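PDB 6SUD: reducing-end xylose-releasing exo-oligoxylanase Rex8A, which hydrolyses linear and branched xylooligosaccharides, releasing xylose from their reducing ends and so contributing to the breakdown of xylan. Local coordinates for residues R158-H162 and F206-N211; H162-H166 and P175-P179. The protein carries 1 engineered substitution. All blocks are in the same frame, centred on the assembly; numbering follows the deposited sequence.

Contact 1: residues R158-H162 and F206-N211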
loop_
_atom_site.group_PDB
_atom_site.type_symbol
_atom_site.label_atom_id
_atom_site.label_comp_id
_atom_site.label_asym_id
_atom_site.label_seq_id
_atom_site.Cartn_x
_atom_site.Cartn_y
_atom_site.Cartn_z
ATOM N N ARG A 158 16.922 1.880 -6.492
ATOM C CA ARG A 158 17.574 0.772 -7.247
ATOM C C ARG A 158 18.334 -0.135 -6.286
ATOM O O ARG A 158 18.331 -1.355 -6.503
ATOM C CB ARG A 158 18.505 1.325 -8.324
ATOM C CG ARG A 158 17.739 1.810 -9.542
ATOM C CD ARG A 158 18.587 2.581 -10.527
ATOM N NE ARG A 158 17.862 2.783 -11.772
ATOM C CZ ARG A 158 18.338 3.431 -12.826
ATOM N NH1 ARG A 158 19.558 3.952 -12.784
ATOM N NH2 ARG A 158 17.594 3.558 -13.910
ATOM N N LYS A 159 18.954 0.461 -5.273
ATOM C CA LYS A 159 19.652 -0.253 -4.174
ATOM C C LYS A 159 18.677 -1.157 -3.407
ATOM O O LYS A 159 19.029 -2.316 -3.135
ATOM C CB LYS A 159 20.266 0.785 -3.239
ATOM C CG LYS A 159 21.025 0.247 -2.047
ATOM C CD LYS A 159 21.629 1.377 -1.242
ATOM C CE LYS A 159 22.099 0.939 0.123
ATOM N NZ LYS A 159 23.012 1.944 0.704
ATOM N N ILE A 160 17.507 -0.635 -3.028
ATOM C CA ILE A 160 16.467 -1.440 -2.319
ATOM C C ILE A 160 16.070 -2.619 -3.217
ATOM O O ILE A 160 16.109 -3.778 -2.742
ATOM C CB ILE A 160 15.255 -0.569 -1.927
ATOM C CG1 ILE A 160 15.670 0.562 -0.987
ATOM C CG2 ILE A 160 14.152 -1.441 -1.333
ATOM C CD1 ILE A 160 14.548 1.521 -0.620
ATOM N N LEU A 161 15.706 -2.357 -4.475
ATOM C CA LEU A 161 15.145 -3.399 -5.376
ATOM C C LEU A 161 16.253 -4.385 -5.780
ATOM O O LEU A 161 15.928 -5.560 -6.015
ATOM C CB LEU A 161 14.502 -2.749 -6.604
ATOM C CG LEU A 161 13.215 -1.964 -6.354
ATOM C CD1 LEU A 161 12.577 -1.572 -7.677
ATOM C CD2 LEU A 161 12.230 -2.761 -5.510
ATOM N N HIS A 162 17.511 -3.945 -5.844
ATOM C CA HIS A 162 18.664 -4.873 -6.034
ATOM C C HIS A 162 18.676 -5.921 -4.911
ATOM O O HIS A 162 18.724 -7.131 -5.224
ATOM C CB HIS A 162 20.006 -4.143 -6.079
ATOM C CG HIS A 162 21.136 -5.110 -6.158
ATOM N ND1 HIS A 162 21.423 -5.784 -7.318
ATOM C CD2 HIS A 162 22.002 -5.567 -5.224
ATOM C CE1 HIS A 162 22.436 -6.599 -7.110
ATOM N NE2 HIS A 162 22.804 -6.492 -5.830
ATOM N N PHE A 206 8.724 -0.613 -12.011
ATOM C CA PHE A 206 10.072 -1.149 -11.689
ATOM C C PHE A 206 10.718 -1.678 -12.972
ATOM O O PHE A 206 11.948 -1.543 -13.109
ATOM C CB PHE A 206 10.005 -2.247 -10.637
ATOM C CG PHE A 206 9.505 -1.817 -9.283
ATOM C CD1 PHE A 206 9.344 -0.477 -8.953
ATOM C CD2 PHE A 206 9.192 -2.781 -8.339
ATOM C CE1 PHE A 206 8.885 -0.118 -7.693
ATOM C CE2 PHE A 206 8.753 -2.422 -7.078
ATOM C CZ PHE A 206 8.607 -1.090 -6.758
ATOM N N ALA A 207 9.918 -2.212 -13.896
ATOM C CA ALA A 207 10.419 -2.746 -15.185
ATOM C C ALA A 207 10.938 -1.595 -16.056
ATOM O O ALA A 207 11.682 -1.886 -17.001
ATOM C CB ALA A 207 9.372 -3.562 -15.904
ATOM N N GLN A 208 10.540 -0.352 -15.767
ATOM C CA GLN A 208 11.029 0.866 -16.466
ATOM C C GLN A 208 12.228 1.465 -15.727
ATOM O O GLN A 208 13.114 2.016 -16.412
ATOM C CB GLN A 208 9.941 1.937 -16.542
ATOM C CG GLN A 208 8.655 1.472 -17.192
ATOM C CD GLN A 208 8.734 1.557 -18.692
ATOM O OE1 GLN A 208 8.255 2.516 -19.290
ATOM N NE2 GLN A 208 9.354 0.563 -19.306
ATOM N N TYR A 209 12.211 1.458 -14.388
ATOM C CA TYR A 209 13.081 2.351 -13.571
ATOM C C TYR A 209 14.177 1.602 -12.804
ATOM O O TYR A 209 15.150 2.271 -12.408
ATOM C CB TYR A 209 12.253 3.178 -12.585
ATOM C CG TYR A 209 11.125 3.956 -13.216
ATOM C CD1 TYR A 209 11.264 4.550 -14.462
ATOM C CD2 TYR A 209 9.917 4.113 -12.557
ATOM C CE1 TYR A 209 10.226 5.256 -15.049
ATOM C CE2 TYR A 209 8.875 4.824 -13.125
ATOM C CZ TYR A 209 9.029 5.395 -14.374
ATOM O OH TYR A 209 7.993 6.095 -14.924
ATOM N N ALA A 210 14.070 0.290 -12.613
ATOM C CA ALA A 210 15.031 -0.480 -11.787
ATOM C C ALA A 210 16.332 -0.673 -12.570
ATOM O O ALA A 210 16.383 -0.273 -13.744
ATOM C CB ALA A 210 14.443 -1.803 -11.364
ATOM N N ASN A 211 17.332 -1.267 -11.933
ATOM C CA ASN A 211 18.584 -1.697 -12.605
ATOM C C ASN A 211 18.229 -2.483 -13.876
ATOM O O ASN A 211 17.333 -3.347 -13.822
ATOM C CB ASN A 211 19.472 -2.513 -11.671
ATOM C CG ASN A 211 20.188 -1.664 -10.643
ATOM O OD1 ASN A 211 20.328 -0.451 -10.802
ATOM N ND2 ASN A 211 20.612 -2.288 -9.560
HETATM O O HOH W 1 17.142 -2.096 -9.060
HETATM O O HOH W 2 20.227 -5.170 -9.651
#
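Helix 153-170 passes the C-terminal end of helix 200-209 here, and the two backbones come closest where the second helix gives out: the CA atoms of Arg158 and Ala210 are 5.4 Å apart. Ala210 N still donates to Phe206 O at 2.8 Å, but Ala210 itself has left helical phi/psi, so the chain runs on extended through Asn211. Arg158 reaches across to this end with a stretched side chain. Its NE donates to Tyr209 O at 2.8 Å and its NH2 to the same Tyr209 O at 3.1 Å, the carbonyl lying near the guanidinium plane. A positively charged group thus meets the carbonyl end of a helix, where the helix dipole favours it. Both helices belong to the (α/α)6 barrel of glycoside hydrolase family 8, and the contact lies away from the xylose sites, joining two helices that follow one another along the chain, separated by a short β-hairpin. Deeper in, Leu161 sets its CD1 over one face of the Phe206 ring, 3.5 Å from the centroid, a CH-pi contact; Leu161 CD1 is also 4.1 Å from Ala210 CB. Trp218 of helix 215-232 touches Leu161 and Ala210 and meets the Phe206 ring edge-to-face. Toward the solvent, water takes over: one molecule donates to Arg158 O (2.9 Å) and accepts from Asn211 N (3.0 Å), while a second links His162 ND1 (2.7 Å) to Asn211 ND2 (2.9 Å).

Contact 2: residues H162-H166 and P175-P179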
loop_
_atom_site.group_PDB
_atom_site.type_symbol
_atom_site.label_atom_id
_atom_site.label_comp_id
_atom_site.label_asym_id
_atom_site.label_seq_id
_atom_site.Cartn_x
_atom_site.Cartn_y
_atom_site.Cartn_z
ATOM N N HIS A 162 17.511 -3.945 -5.844
ATOM C CA HIS A 162 18.664 -4.873 -6.034
ATOM C C HIS A 162 18.676 -5.921 -4.911
ATOM O O HIS A 162 18.724 -7.131 -5.224
ATOM C CB HIS A 162 20.006 -4.143 -6.079
ATOM C CG HIS A 162 21.136 -5.110 -6.158
ATOM N ND1 HIS A 162 21.423 -5.784 -7.318
ATOM C CD2 HIS A 162 22.002 -5.567 -5.224
ATOM C CE1 HIS A 162 22.436 -6.599 -7.110
ATOM N NE2 HIS A 162 22.804 -6.492 -5.830
ATOM N N ALA A 163 18.644 -5.481 -3.647
ATOM C CA ALA A 163 18.659 -6.380 -2.472
ATOM C C ALA A 163 17.412 -7.276 -2.518
ATOM O O ALA A 163 17.532 -8.487 -2.284
ATOM C CB ALA A 163 18.765 -5.582 -1.202
ATOM N N CYS A 164 16.255 -6.719 -2.885
ATOM C CA CYS A 164 14.969 -7.461 -2.967
ATOM C C CYS A 164 15.113 -8.709 -3.845
ATOM O O CYS A 164 14.491 -9.728 -3.523
ATOM C CB CYS A 164 13.865 -6.588 -3.537
ATOM S SG CYS A 164 13.272 -5.364 -2.341
ATOM N N LEU A 165 15.874 -8.630 -4.939
ATOM C CA LEU A 165 16.005 -9.776 -5.871
ATOM C C LEU A 165 17.290 -10.570 -5.618
ATOM O O LEU A 165 17.269 -11.771 -5.931
ATOM C CB LEU A 165 15.954 -9.279 -7.315
ATOM C CG LEU A 165 14.668 -8.566 -7.721
ATOM C CD1 LEU A 165 14.639 -8.374 -9.230
ATOM C CD2 LEU A 165 13.432 -9.328 -7.241
ATOM N N HIS A 166 18.342 -9.954 -5.071
ATOM C CA HIS A 166 19.711 -10.534 -5.099
ATOM C C HIS A 166 20.310 -10.716 -3.704
ATOM O O HIS A 166 21.507 -11.061 -3.642
ATOM C CB HIS A 166 20.618 -9.659 -5.964
ATOM C CG HIS A 166 20.149 -9.545 -7.371
ATOM N ND1 HIS A 166 20.162 -10.620 -8.239
ATOM C CD2 HIS A 166 19.657 -8.497 -8.061
ATOM C CE1 HIS A 166 19.700 -10.229 -9.417
ATOM N NE2 HIS A 166 19.391 -8.932 -9.330
ATOM N N PRO A 175 16.169 -13.377 -0.798
ATOM C CA PRO A 175 15.439 -12.354 -1.539
ATOM C C PRO A 175 13.985 -12.261 -1.057
ATOM O O PRO A 175 13.506 -13.162 -0.369
ATOM C CB PRO A 175 15.518 -12.830 -2.993
ATOM C CG PRO A 175 15.649 -14.337 -2.883
ATOM C CD PRO A 175 16.434 -14.581 -1.610
ATOM N N MET A 176 13.318 -11.168 -1.412
ATOM C CA MET A 176 11.909 -10.923 -1.012
ATOM C C MET A 176 10.952 -11.454 -2.073
ATOM O O MET A 176 9.753 -11.605 -1.763
ATOM C CB MET A 176 11.671 -9.434 -0.777
ATOM C CG MET A 176 12.109 -9.030 0.598
ATOM S SD MET A 176 11.895 -7.274 0.849
ATOM C CE MET A 176 12.352 -7.218 2.581
ATOM N N TRP A 177 11.465 -11.774 -3.262
ATOM C CA TRP A 177 10.684 -12.452 -4.326
ATOM C C TRP A 177 11.182 -13.893 -4.462
ATOM O O TRP A 177 12.407 -14.096 -4.372
ATOM C CB TRP A 177 10.777 -11.677 -5.648
ATOM C CG TRP A 177 9.742 -10.605 -5.773
ATOM C CD1 TRP A 177 8.599 -10.650 -6.523
ATOM C CD2 TRP A 177 9.735 -9.329 -5.106
ATOM N NE1 TRP A 177 7.886 -9.490 -6.364
ATOM C CE2 TRP A 177 8.562 -8.660 -5.512
ATOM C CE3 TRP A 177 10.608 -8.679 -4.223
ATOM C CZ2 TRP A 177 8.232 -7.388 -5.041
ATOM C CZ3 TRP A 177 10.285 -7.419 -3.770
ATOM C CH2 TRP A 177 9.110 -6.787 -4.174
ATOM N N GLU A 178 10.263 -14.848 -4.614
ATOM C CA GLU A 178 10.624 -16.256 -4.940
ATOM C C GLU A 178 10.995 -16.293 -6.419
ATOM O O GLU A 178 10.161 -15.982 -7.265
ATOM C CB GLU A 178 9.484 -17.211 -4.584
ATOM C CG GLU A 178 9.703 -18.645 -5.061
ATOM C CD GLU A 178 11.071 -19.253 -4.783
ATOM O OE1 GLU A 178 11.519 -19.207 -3.612
ATOM O OE2 GLU A 178 11.694 -19.779 -5.748
ATOM N N PRO A 179 12.257 -16.628 -6.783
ATOM C CA PRO A 179 12.673 -16.591 -8.184
ATOM C C PRO A 179 11.883 -17.562 -9.074
ATOM O O PRO A 179 11.691 -17.240 -10.219
ATOM C CB PRO A 179 14.162 -16.983 -8.135
ATOM C CG PRO A 179 14.575 -16.675 -6.717
ATOM C CD PRO A 179 13.356 -17.023 -5.889
#
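Cys164 and Trp177 form the apolar centre, with Met176 and Leu165 completing it. Cys164 CB sits 3.7 Å from Trp177 CZ3, and Cys164 SG lies at the edge of the indole, 5.2 Å from the centroid of the six-membered ring, a sulfur-aromatic contact. The same SG approaches Met176 SD at 4.0 Å, so one small cysteine side chain touches both the tryptophan and the methionine. Leu165 starts with its CA-to-CB bond pointing away, yet its CD2 comes to 3.9 Å from Trp177 CB. Further out, Pro175 lies close against the helix backbone, its CB 3.3 Å from Cys164 O and 3.6 Å from Leu165 O. The polar link is a single hydrogen bond: Met176 N donates to Cys164 O at 2.8 Å with an angle of 157°, pinning the chain to a helix carbonyl just before the short, weakly bonded strand at about 177-178. The CA atoms of Cys164 and Met176 are 5.0 Å apart, close enough for this direct backbone bond. The side chain of Met176 is about 10 Å from a bound xylose and about 12 Å from that of Glu70, the probable proton donor, so the contact lies near the xylose sites, but none of its residues is among those lining them. Glu130 of helix 127-144 touches both Cys164 and Met176, Trp218 of helix 215-232 meets Trp177 edge-to-face, and backbone hydrogen bonding between Met176 and Lys185 leads into the antiparallel hairpin of strands 177-178 and 183-184.

In the fold
From the N terminus, both contacts begin on helix 153-170, contact 1 using residues 158-162 and contact 2 the next turn, with His162 common to both ranges. Contact 2 closes first: eight residues, including the end of the helix, intervene before the chain returns at 175-179. It then makes the hairpin of strands 177-178 and 183-184 and enters helix 200-209, whose end completes contact 1 across 43 residues. The shorter closure therefore falls within the longer, and the two do not cross. Their centres are 11 Å apart. Together they tie successive turns of one barrel helix to the hairpin and to helix 200-209, with Trp218 touching both.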